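Local coordinates for sensor protein PfeS (Pseudomonas aeruginosa, PDB 3KYZ) that serves as the membrane sensor kinase of the PfeR/PfeS two-component system and may activate PfeR by phosphorylation, through a probably periplasmic sensor domain, at residues M90-I103 with G112-P124. Sequence-based numbering, arbitrary orientation.
Sequences MSRRLQDELPYVSI and GRLVIQLPERLLP
Gln117 crosses over one face of the Tyr100 ring, a worked example of how a non-hydrogen-bonded residue pair between antiparallel strands can be joined through its side chains. Gln117 CB meets Tyr100 CE1 at 3.7 Å. With CG anti to the backbone N (chi1 -171°) and the chain extended beyond it, Gln117 CG passes over the ring face in a CH-pi contact, 4.2 Å from the centroid of the Tyr100 ring. The amide follows, stacked on the ring with the planes 20° apart and Gln117 CD 3.6 Å from Tyr100 CE1. At the tip, Gln117 NE2 gives an almost straight hydrogen bond to Leu98 O (2.9 Å), which lies close to the amide plane, and a second to a water also bound by Glu97 OE2. OE1 accepts from another water, itself bonded to Tyr100 OH, so bonds at both amide atoms fix its rotation.

The two residues belong to the beta hairpin of strands 100-104 and 113-117 in this Cache-clan sensor domain, where 113-117 is the central strand, flanked on its other side by strand 57-60. Val101 and Ile116 exchange backbone hydrogen bonds, as do Ile103 and Leu114; Ile103 and Leu114 also touch helix 17-53, at Ala27 and Tyr26. On the sheet face that carries Tyr100 and Gln117, Arg113 NH1 donates to Ser102 OG (2.9 Å). Beyond the strands, Leu118 N bonds to Pro99 O, Leu98 CD1 rests against Leu118 O (3.4 Å), and Leu123 CD2 meets Leu98 CD2.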
HETATM    1  N   MSE A  90      10.528   5.134 -11.785  1.00 29.28           N
HETATM    2  CA  MSE A  90      10.611   5.941 -10.566  1.00 31.39           C
HETATM    3  C   MSE A  90      10.495   7.425 -10.879  1.00 34.41           C
HETATM    4  O   MSE A  90      11.134   7.917 -11.810  1.00 36.57           O
HETATM    5  CB  MSE A  90      11.960   5.723  -9.883  1.00 32.47           C
HETATM    6  CG  MSE A  90      12.267   4.295  -9.530  1.00 33.85           C
HETATM    7 SE   MSE A  90      11.733   3.880  -7.719  0.80 35.51          SE
HETATM    8  CE  MSE A  90      11.889   1.940  -7.847  1.00 28.17           C
ATOM      9  N   SER A  91       9.708   8.148 -10.087  1.00 36.40           N
ATOM     10  CA  SER A  91       9.626   9.598 -10.245  1.00 39.08           C
ATOM     11  C   SER A  91       8.960  10.283  -9.055  1.00 40.76           C
ATOM     12  O   SER A  91       8.240   9.647  -8.283  1.00 41.02           O
ATOM     13  CB  SER A  91       8.880   9.960 -11.530  1.00 41.18           C
ATOM     14  OG  SER A  91       7.509  10.194 -11.270  1.00 44.68           O
ATOM     15  N   ARG A  92       9.217  11.584  -8.918  1.00 41.80           N
ATOM     16  CA  ARG A  92       8.594  12.380  -7.869  0.50 43.03           C
ATOM     17  C   ARG A  92       7.244  12.919  -8.336  1.00 44.35           C
ATOM     18  O   ARG A  92       6.421  13.335  -7.522  1.00 44.12           O
ATOM     19  CB  ARG A  92       9.502  13.547  -7.466  0.50 43.28           C
ATOM     20  CG  ARG A  92      10.930  13.153  -7.125  0.50 43.63           C
ATOM     21  CD  ARG A  92      11.778  14.377  -6.799  0.50 44.04           C
ATOM     22  NE  ARG A  92      11.487  14.911  -5.471  0.50 45.00           N
ATOM     23  CZ  ARG A  92      12.395  15.066  -4.512  0.50 44.58           C
ATOM     24  NH1 ARG A  92      12.039  15.557  -3.331  0.50 45.43           N
ATOM     25  NH2 ARG A  92      13.661  14.737  -4.732  0.50 42.39           N
ATOM     26  N   ARG A  93       7.034  12.906  -9.651  1.00 46.35           N
ATOM     27  CA  ARG A  93       5.837  13.462 -10.288  1.00 48.35           C
ATOM     28  C   ARG A  93       4.531  13.294  -9.511  1.00 49.03           C
ATOM     29  O   ARG A  93       4.030  14.242  -8.901  1.00 49.69           O
ATOM     30  CB  ARG A  93       5.663  12.864 -11.690  1.00 49.75           C
ATOM     31  CG  ARG A  93       6.668  13.352 -12.724  1.00 52.64           C
ATOM     32  CD  ARG A  93       6.208  14.643 -13.386  1.00 56.24           C
ATOM     33  NE  ARG A  93       7.082  15.033 -14.491  1.00 60.15           N
ATOM     34  CZ  ARG A  93       6.855  14.736 -15.769  1.00 61.93           C
ATOM     35  NH1 ARG A  93       5.775  14.045 -16.112  1.00 62.53           N
ATOM     36  NH2 ARG A  93       7.707  15.136 -16.704  1.00 62.25           N
ATOM     37  N   LEU A  94       3.989  12.080  -9.550  1.00 48.90           N
ATOM     38  CA  LEU A  94       2.624  11.808  -9.098  1.00 48.26           C
ATOM     39  C   LEU A  94       2.291  12.310  -7.692  1.00 47.36           C
ATOM     40  O   LEU A  94       1.168  12.751  -7.442  1.00 48.63           O
ATOM     41  CB  LEU A  94       2.321  10.309  -9.214  1.00 48.54           C
ATOM     42  CG  LEU A  94       1.099   9.902 -10.043  1.00 48.09           C
ATOM     43  CD1 LEU A  94       1.045  10.654 -11.366  1.00 48.41           C
ATOM     44  CD2 LEU A  94       1.098   8.399 -10.277  1.00 47.39           C
ATOM     45  N   GLN A  95       3.253  12.249  -6.775  1.00 44.89           N
ATOM     46  CA  GLN A  95       2.982  12.609  -5.383  1.00 43.18           C
ATOM     47  C   GLN A  95       3.905  13.672  -4.786  1.00 42.37           C
ATOM     48  O   GLN A  95       3.818  13.977  -3.596  1.00 43.31           O
ATOM     49  CB  GLN A  95       2.990  11.364  -4.502  1.00 43.77           C
ATOM     50  CG  GLN A  95       1.806  10.453  -4.742  1.00 43.55           C
ATOM     51  CD  GLN A  95       1.489   9.605  -3.537  1.00 44.23           C
ATOM     52  OE1 GLN A  95       2.138   8.589  -3.293  1.00 40.55           O
ATOM     53  NE2 GLN A  95       0.488  10.020  -2.768  1.00 45.88           N
ATOM     54  N   ASP A  96       4.785  14.231  -5.608  1.00 41.31           N
ATOM     55  CA  ASP A  96       5.670  15.304  -5.165  1.00 40.07           C
ATOM     56  C   ASP A  96       6.483  14.914  -3.928  1.00 37.00           C
ATOM     57  O   ASP A  96       6.606  15.684  -2.976  1.00 38.61           O
ATOM     58  CB  ASP A  96       4.869  16.577  -4.884  1.00 43.99           C
ATOM     59  CG  ASP A  96       5.750  17.801  -4.768  1.00 48.17           C
ATOM     60  OD1 ASP A  96       6.897  17.753  -5.263  1.00 50.34           O
ATOM     61  OD2 ASP A  96       5.294  18.810  -4.188  1.00 52.01           O
ATOM     62  N   GLU A  97       7.035  13.709  -3.954  1.00 32.90           N
ATOM     63  CA  GLU A  97       7.912  13.228  -2.893  1.00 29.91           C
ATOM     64  C   GLU A  97       8.684  12.052  -3.454  1.00 23.25           C
ATOM     65  O   GLU A  97       8.282  11.462  -4.461  1.00 24.10           O
ATOM     66  CB  GLU A  97       7.104  12.780  -1.675  1.00 31.25           C
ATOM     67  CG  GLU A  97       6.175  11.607  -1.965  1.00 33.87           C
ATOM     68  CD  GLU A  97       5.365  11.164  -0.758  1.00 37.41           C
ATOM     69  OE1 GLU A  97       4.578  10.202  -0.896  1.00 35.33           O
ATOM     70  OE2 GLU A  97       5.514  11.769   0.326  1.00 42.03           O
ATOM     71  N   LEU A  98       9.797  11.704  -2.819  1.00 19.42           N
ATOM     72  CA  LEU A  98      10.552  10.540  -3.254  1.00 18.41           C
ATOM     73  C   LEU A  98       9.727   9.268  -3.053  1.00 16.88           C
ATOM     74  O   LEU A  98       9.012   9.129  -2.053  1.00 18.41           O
ATOM     75  CB  LEU A  98      11.895  10.470  -2.520  1.00 18.37           C
ATOM     76  CG  LEU A  98      12.876  11.545  -2.997  1.00 21.40           C
ATOM     77  CD1 LEU A  98      13.981  11.791  -1.978  1.00 21.41           C
ATOM     78  CD2 LEU A  98      13.457  11.172  -4.355  1.00 23.59           C
ATOM     79  N   PRO A  99       9.815   8.333  -4.011  1.00 16.89           N
ATOM     80  CA  PRO A  99       8.990   7.118  -3.945  1.00 16.89           C
ATOM     81  C   PRO A  99       9.323   6.232  -2.747  1.00 13.91           C
ATOM     82  O   PRO A  99      10.477   6.181  -2.307  1.00 14.73           O
ATOM     83  CB  PRO A  99       9.365   6.360  -5.225  1.00 20.54           C
ATOM     84  CG  PRO A  99      10.062   7.337  -6.091  1.00 22.11           C
ATOM     85  CD  PRO A  99      10.656   8.387  -5.217  1.00 19.84           C
ATOM     86  N   TYR A 100       8.315   5.536  -2.232  1.00 13.15           N
ATOM     87  CA  TYR A 100       8.555   4.486  -1.246  1.00 11.74           C
ATOM     88  C   TYR A 100       8.743   3.177  -1.988  1.00 11.26           C
ATOM     89  O   TYR A 100       7.875   2.762  -2.759  1.00 13.04           O
ATOM     90  CB  TYR A 100       7.404   4.391  -0.241  1.00 12.55           C
ATOM     91  CG  TYR A 100       7.310   5.631   0.610  1.00 12.17           C
ATOM     92  CD1 TYR A 100       8.095   5.775   1.747  1.00 14.09           C
ATOM     93  CD2 TYR A 100       6.450   6.666   0.265  1.00 15.36           C
ATOM     94  CE1 TYR A 100       8.030   6.915   2.520  1.00 13.97           C
ATOM     95  CE2 TYR A 100       6.375   7.803   1.024  1.00 16.49           C
ATOM     96  CZ  TYR A 100       7.167   7.927   2.153  1.00 14.53           C
ATOM     97  OH  TYR A 100       7.082   9.058   2.911  1.00 18.41           O
ATOM     98  N   VAL A 101       9.894   2.548  -1.774  1.00 10.91           N
ATOM     99  CA  VAL A 101      10.251   1.336  -2.492  1.00 11.77           C
ATOM    100  C   VAL A 101       9.991   0.108  -1.626  1.00 11.44           C
ATOM    101  O   VAL A 101      10.428   0.045  -0.473  1.00 12.51           O
ATOM    102  CB  VAL A 101      11.731   1.373  -2.923  1.00 12.48           C
ATOM    103  CG1 VAL A 101      12.094   0.119  -3.710  1.00 13.27           C
ATOM    104  CG2 VAL A 101      12.008   2.635  -3.739  1.00 15.48           C
ATOM    105  N   SER A 102       9.257  -0.850  -2.190  1.00 11.29           N
ATOM    106  CA  SER A 102       8.884  -2.087  -1.516  1.00 11.14           C
ATOM    107  C   SER A 102       9.775  -3.219  -2.010  1.00 10.55           C
ATOM    108  O   SER A 102       9.851  -3.476  -3.215  1.00 11.88           O
ATOM    109  CB  SER A 102       7.432  -2.424  -1.856  1.00 10.93           C
ATOM    110  OG  SER A 102       7.025  -3.656  -1.293  1.00 12.40           O
ATOM    111  N   ILE A 103      10.453  -3.891  -1.086  1.00 10.56           N
ATOM    112  CA  ILE A 103      11.377  -4.968  -1.446  1.00 11.56           C
ATOM    113  C   ILE A 103      11.128  -6.191  -0.564  1.00 11.12           C
ATOM    114  O   ILE A 103      11.414  -6.182   0.637  1.00 12.03           O
ATOM    115  CB  ILE A 103      12.857  -4.539  -1.309  1.00 12.17           C
ATOM    116  CG1 ILE A 103      13.102  -3.156  -1.930  1.00 13.21           C
ATOM    117  CG2 ILE A 103      13.774  -5.606  -1.926  1.00 13.70           C
ATOM    118  CD1 ILE A 103      14.440  -2.514  -1.514  1.00 15.45           C
ATOM    119  N   GLY A 112       7.553 -10.909   5.232  1.00 11.47           N
ATOM    120  CA  GLY A 112       7.644  -9.469   5.302  1.00 12.57           C
ATOM    121  C   GLY A 112       8.430  -8.830   4.186  1.00 11.02           C
ATOM    122  O   GLY A 112       8.803  -9.477   3.206  1.00 11.63           O
ATOM    123  N   ARG A 113       8.663  -7.532   4.335  1.00 11.18           N
ATOM    124  CA  ARG A 113       9.368  -6.775   3.322  1.00 10.65           C
ATOM    125  C   ARG A 113      10.103  -5.610   3.956  1.00 10.45           C
ATOM    126  O   ARG A 113       9.774  -5.172   5.066  1.00 11.81           O
ATOM    127  CB  ARG A 113       8.381  -6.241   2.282  1.00 11.28           C
ATOM    128  CG  ARG A 113       7.469  -5.141   2.814  1.00 11.70           C
ATOM    129  CD  ARG A 113       6.432  -4.731   1.772  1.00 11.89           C
ATOM    130  NE  ARG A 113       5.351  -5.713   1.678  1.00 12.86           N
ATOM    131  CZ  ARG A 113       4.489  -5.801   0.666  1.00 12.76           C
ATOM    132  NH1 ARG A 113       4.585  -4.980  -0.376  1.00 14.06           N
ATOM    133  NH2 ARG A 113       3.527  -6.717   0.694  1.00 14.96           N
ATOM    134  N   LEU A 114      11.109  -5.129   3.242  1.00 10.63           N
ATOM    135  CA  LEU A 114      11.762  -3.869   3.557  1.00 10.79           C
ATOM    136  C   LEU A 114      11.079  -2.773   2.750  1.00 10.77           C
ATOM    137  O   LEU A 114      10.831  -2.936   1.550  1.00 13.10           O
ATOM    138  CB  LEU A 114      13.246  -3.938   3.182  1.00 11.28           C
ATOM    139  CG  LEU A 114      14.026  -2.620   3.268  1.00 13.59           C
ATOM    140  CD1 LEU A 114      14.086  -2.127   4.698  1.00 14.82           C
ATOM    141  CD2 LEU A 114      15.436  -2.789   2.711  1.00 14.79           C
ATOM    142  N   VAL A 115      10.744  -1.670   3.414  1.00 10.26           N
ATOM    143  CA  VAL A 115      10.289  -0.472   2.723  1.00 10.27           C
ATOM    144  C   VAL A 115      11.315   0.631   2.980  1.00 10.73           C
ATOM    145  O   VAL A 115      11.706   0.881   4.124  1.00 12.17           O
ATOM    146  CB  VAL A 115       8.894  -0.021   3.198  1.00 10.77           C
ATOM    147  CG1 VAL A 115       8.481   1.276   2.487  1.00 12.62           C
ATOM    148  CG2 VAL A 115       7.874  -1.120   2.941  1.00 11.60           C
ATOM    149  N   ILE A 116      11.773   1.271   1.913  1.00 11.56           N
ATOM    150  CA  ILE A 116      12.731   2.359   2.046  1.00 11.52           C
ATOM    151  C   ILE A 116      12.304   3.504   1.144  1.00 11.98           C
ATOM    152  O   ILE A 116      12.024   3.291  -0.032  1.00 14.02           O
ATOM    153  CB  ILE A 116      14.185   1.889   1.742  1.00 11.93           C
ATOM    154  CG1 ILE A 116      15.190   3.028   1.938  1.00 13.79           C
ATOM    155  CG2 ILE A 116      14.308   1.286   0.339  1.00 14.81           C
ATOM    156  CD1 ILE A 116      16.627   2.522   2.056  1.00 16.16           C
ATOM    157  N   GLN A 117      12.216   4.711   1.691  1.00 12.22           N
ATOM    158  CA  GLN A 117      11.975   5.857   0.824  1.00 12.67           C
ATOM    159  C   GLN A 117      13.256   6.076   0.023  1.00 12.58           C
ATOM    160  O   GLN A 117      14.349   6.122   0.585  1.00 13.47           O
ATOM    161  CB  GLN A 117      11.607   7.121   1.599  1.00 13.12           C
ATOM    162  CG  GLN A 117      11.149   8.240   0.663  1.00 15.54           C
ATOM    163  CD  GLN A 117      10.447   9.382   1.370  1.00 15.23           C
ATOM    164  OE1 GLN A 117      10.681   9.635   2.549  1.00 17.05           O
ATOM    165  NE2 GLN A 117       9.570  10.079   0.644  1.00 17.20           N
ATOM    166  N   LEU A 118      13.127   6.175  -1.292  1.00 12.37           N
ATOM    167  CA  LEU A 118      14.304   6.222  -2.158  1.00 14.10           C
ATOM    168  C   LEU A 118      15.239   7.356  -1.752  1.00 14.77           C
ATOM    169  O   LEU A 118      14.811   8.499  -1.672  1.00 15.10           O
ATOM    170  CB  LEU A 118      13.883   6.418  -3.616  1.00 15.87           C
ATOM    171  CG  LEU A 118      15.009   6.205  -4.625  1.00 16.72           C
ATOM    172  CD1 LEU A 118      15.383   4.729  -4.697  1.00 15.78           C
ATOM    173  CD2 LEU A 118      14.598   6.721  -5.988  1.00 20.57           C
ATOM    174  N   PRO A 119      16.519   7.046  -1.487  1.00 16.26           N
ATOM    175  CA  PRO A 119      17.471   8.136  -1.240  1.00 17.70           C
ATOM    176  C   PRO A 119      17.556   9.076  -2.440  1.00 19.86           C
ATOM    177  O   PRO A 119      17.565   8.621  -3.583  1.00 20.89           O
ATOM    178  CB  PRO A 119      18.803   7.401  -1.053  1.00 19.33           C
ATOM    179  CG  PRO A 119      18.412   6.062  -0.530  1.00 19.08           C
ATOM    180  CD  PRO A 119      17.125   5.721  -1.262  1.00 17.69           C
ATOM    181  N   GLU A 120      17.627  10.375  -2.179  1.00 20.53           N
ATOM    182  CA  GLU A 120      17.574  11.370  -3.244  1.00 24.39           C
ATOM    183  C   GLU A 120      18.637  11.162  -4.327  1.00 25.43           C
ATOM    184  O   GLU A 120      18.393  11.417  -5.510  1.00 26.14           O
ATOM    185  CB  GLU A 120      17.684  12.777  -2.658  1.00 29.11           C
ATOM    186  CG  GLU A 120      17.512  13.889  -3.677  1.00 37.86           C
ATOM    187  CD  GLU A 120      17.768  15.259  -3.082  1.00 45.92           C
ATOM    188  OE1 GLU A 120      18.395  15.327  -2.003  1.00 50.22           O
ATOM    189  OE2 GLU A 120      17.348  16.265  -3.693  1.00 50.81           O
ATOM    190  N   ARG A 121      19.813  10.690  -3.929  1.00 23.69           N
ATOM    191  CA  ARG A 121      20.912  10.543  -4.880  1.00 24.90           C
ATOM    192  C   ARG A 121      20.646   9.461  -5.925  1.00 25.96           C
ATOM    193  O   ARG A 121      21.320   9.419  -6.959  1.00 27.55           O
ATOM    194  CB  ARG A 121      22.228  10.251  -4.154  1.00 26.07           C
ATOM    195  CG  ARG A 121      22.348   8.816  -3.694  1.00 29.17           C
ATOM    196  CD  ARG A 121      23.673   8.538  -3.004  1.00 29.59           C
ATOM    197  NE  ARG A 121      23.717   7.149  -2.572  1.00 29.23           N
ATOM    198  CZ  ARG A 121      23.079   6.684  -1.503  1.00 29.17           C
ATOM    199  NH1 ARG A 121      22.368   7.504  -0.744  1.00 28.61           N
ATOM    200  NH2 ARG A 121      23.169   5.400  -1.185  1.00 32.63           N
ATOM    201  N   LEU A 122      19.668   8.593  -5.662  1.00 24.88           N
ATOM    202  CA  LEU A 122      19.418   7.440  -6.526  1.00 28.05           C
ATOM    203  C   LEU A 122      18.274   7.644  -7.511  1.00 32.35           C
ATOM    204  O   LEU A 122      17.937   6.733  -8.270  1.00 34.39           O
ATOM    205  CB  LEU A 122      19.130   6.183  -5.697  1.00 25.94           C
ATOM    206  CG  LEU A 122      20.226   5.621  -4.790  1.00 24.61           C
ATOM    207  CD1 LEU A 122      19.760   4.302  -4.172  1.00 24.84           C
ATOM    208  CD2 LEU A 122      21.528   5.429  -5.556  1.00 24.34           C
ATOM    209  N   LEU A 123      17.663   8.821  -7.496  1.00 33.57           N
ATOM    210  CA  LEU A 123      16.506   9.055  -8.347  1.00 36.29           C
ATOM    211  C   LEU A 123      16.944   9.179  -9.800  1.00 36.62           C
ATOM    212  O   LEU A 123      17.854   9.946 -10.108  1.00 39.84           O
ATOM    213  CB  LEU A 123      15.747  10.307  -7.908  1.00 36.71           C
ATOM    214  CG  LEU A 123      14.418  10.550  -8.626  1.00 37.38           C
ATOM    215  CD1 LEU A 123      13.376   9.503  -8.238  1.00 37.07           C
ATOM    216  CD2 LEU A 123      13.913  11.947  -8.325  1.00 39.50           C
ATOM    217  N   PRO A 124      16.303   8.415 -10.699  1.00 36.09           N
ATOM    218  CA  PRO A 124      16.632   8.487 -12.126  1.00 34.91           C
ATOM    219  C   PRO A 124      16.619   9.927 -12.632  1.00 35.11           C
ATOM    220  O   PRO A 124      15.648  10.642 -12.373  1.00 38.05           O
ATOM    221  CB  PRO A 124      15.500   7.691 -12.780  1.00 34.27           C
ATOM    222  CG  PRO A 124      15.080   6.717 -11.727  1.00 34.21           C
ATOM    223  CD  PRO A 124      15.205   7.468 -10.430  1.00 34.21           C
TER
HETATM  224  O   HOH W   1       8.288  12.443   1.733  1.00 38.00           O
HETATM  225  O   HOH W   2       8.829   9.770   4.734  1.00 32.25           O